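Local coordinates for protein profilin-2 (Mus musculus, PDB 2V8F) that binds actin and proline-rich ligands such as the FH1 domain of the formin mDia1, and so probably helps supply actin for filament growth, at residues L64-A68 against K69-V73. Sequence-based numbering, arbitrary orientation.
Sequences LTLGA and KKCSV
Leu64 and Leu66 pair antiparallel with Cys71 and Lys69 through four backbone hydrogen bonds, and Gly67 and Ala68 close the two-residue turn between the strands. Cys71 N meets Leu64 O almost head-on at 2.9 Å (176° at the oxygen), whereas Lys69 N, also 2.9 Å from its acceptor Leu66 O, comes from well above the carbonyl plane as the chain turns back. Thr65 and Lys70 form the non-hydrogen-bonded pair between these rungs; Thr65 CA lies 3.1 Å from Lys69 O in a CA-H...O contact. On the face shared by Leu64, Leu66, Lys69 and Cys71, the two branches of Leu64 divide the work. With CG held between backbone N and carbonyl carbon (chi1 55°), CD1 lies against Cys71 CB at 4.0 Å and CD2 reaches Val73 CG2 at 3.6 Å, the Leu64 and Val73 side chains crossing at about a right angle. Leu66 CD1 rests more loosely on Cys71 SG, 4.2 Å away. Met50, Ile51 and Phe59 complete the surroundings of Leu64, burying it between this hairpin and helices 45-52 and 58-62. Lys69 starts on this face too, but its chain, bent at chi2 (55°), leads the ammonium away to a salt bridge with Glu96. On the other face, Thr65 CG2 brushes Lys70 CG at 4.1 Å, while OG1 turns to Glu47, whose carboxylate also takes the N-H groups of Gly67 and Ala68 and so ties the turn to helix 45-52. Positive phi at both Gly67 and Ala68 marks a type I' turn, making this a tight two-residue beta hairpin at the edge of the antiparallel profilin sheet.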
loop_
_atom_site.group_PDB
_atom_site.type_symbol
_atom_site.label_atom_id
_atom_site.label_comp_id
_atom_site.label_asym_id
_atom_site.label_seq_id
_atom_site.Cartn_x
_atom_site.Cartn_y
_atom_site.Cartn_z
ATOM N N LEU A 64 -0.324 23.498 13.951
ATOM C CA LEU A 64 0.921 22.760 13.927
ATOM C C LEU A 64 1.246 22.439 12.480
ATOM O O LEU A 64 0.389 22.580 11.598
ATOM C CB LEU A 64 0.818 21.500 14.785
ATOM C CG LEU A 64 -0.281 20.487 14.545
ATOM C CD1 LEU A 64 -0.004 19.550 13.373
ATOM C CD2 LEU A 64 -0.441 19.594 15.773
ATOM N N THR A 65 2.444 21.934 12.236
ATOM C CA THR A 65 2.744 21.474 10.863
ATOM C C THR A 65 3.083 19.993 10.868
ATOM O O THR A 65 3.539 19.442 11.871
ATOM C CB THR A 65 3.890 22.252 10.199
ATOM O OG1 THR A 65 5.057 22.112 11.050
ATOM C CG2 THR A 65 3.565 23.719 9.993
ATOM N N LEU A 66 2.874 19.339 9.735
ATOM C CA LEU A 66 3.293 17.971 9.481
ATOM C C LEU A 66 4.010 18.058 8.148
ATOM O O LEU A 66 3.423 18.428 7.133
ATOM C CB LEU A 66 2.094 17.042 9.431
ATOM C CG LEU A 66 1.355 16.867 10.770
ATOM C CD1 LEU A 66 0.110 16.038 10.603
ATOM C CD2 LEU A 66 2.281 16.272 11.824
ATOM N N GLY A 67 5.290 17.699 8.133
ATOM C CA GLY A 67 6.025 17.780 6.886
ATOM C C GLY A 67 5.987 19.204 6.371
ATOM O O GLY A 67 5.977 19.389 5.165
ATOM N N ALA A 68 5.998 20.199 7.244
ATOM C CA ALA A 68 5.949 21.624 6.969
ATOM C C ALA A 68 4.596 22.100 6.414
ATOM O O ALA A 68 4.434 23.289 6.118
ATOM C CB ALA A 68 7.098 22.052 6.039
ATOM N N LYS A 69 3.664 21.153 6.302
ATOM C CA LYS A 69 2.318 21.553 5.877
ATOM C C LYS A 69 1.516 22.089 7.067
ATOM O O LYS A 69 1.417 21.379 8.078
ATOM C CB LYS A 69 1.606 20.358 5.261
ATOM C CG LYS A 69 0.186 20.588 4.786
ATOM C CD LYS A 69 0.042 21.731 3.815
ATOM C CE LYS A 69 -1.421 22.201 3.827
ATOM N NZ LYS A 69 -1.698 23.099 2.668
ATOM N N LYS A 70 0.972 23.292 6.961
ATOM C CA LYS A 70 0.120 23.851 8.031
ATOM C C LYS A 70 -1.171 23.087 8.199
ATOM O O LYS A 70 -1.839 22.771 7.218
ATOM C CB LYS A 70 -0.214 25.328 7.734
ATOM C CG LYS A 70 1.047 26.163 7.859
ATOM C CD LYS A 70 0.804 27.593 7.366
ATOM C CE LYS A 70 0.470 28.482 8.544
ATOM N NZ LYS A 70 0.481 29.905 8.102
ATOM N N CYS A 71 -1.480 22.769 9.441
ATOM C CA CYS A 71 -2.667 22.059 9.852
ATOM C C CYS A 71 -3.286 22.720 11.074
ATOM O O CYS A 71 -2.659 23.511 11.802
ATOM C CB CYS A 71 -2.320 20.621 10.261
ATOM S SG CYS A 71 -1.527 19.603 8.989
ATOM N N SER A 72 -4.530 22.343 11.315
ATOM C CA SER A 72 -5.353 22.658 12.459
ATOM C C SER A 72 -5.610 21.416 13.317
ATOM O O SER A 72 -5.765 20.321 12.787
ATOM C CB SER A 72 -6.699 23.235 12.008
ATOM O OG SER A 72 -6.432 24.403 11.227
ATOM N N VAL A 73 -5.673 21.590 14.623
ATOM C CA VAL A 73 -6.061 20.534 15.547
ATOM C C VAL A 73 -7.572 20.608 15.782
ATOM O O VAL A 73 -8.118 21.628 16.187
ATOM C CB VAL A 73 -5.314 20.573 16.890
ATOM C CG1 VAL A 73 -5.808 19.468 17.797
ATOM C CG2 VAL A 73 -3.834 20.456 16.597
#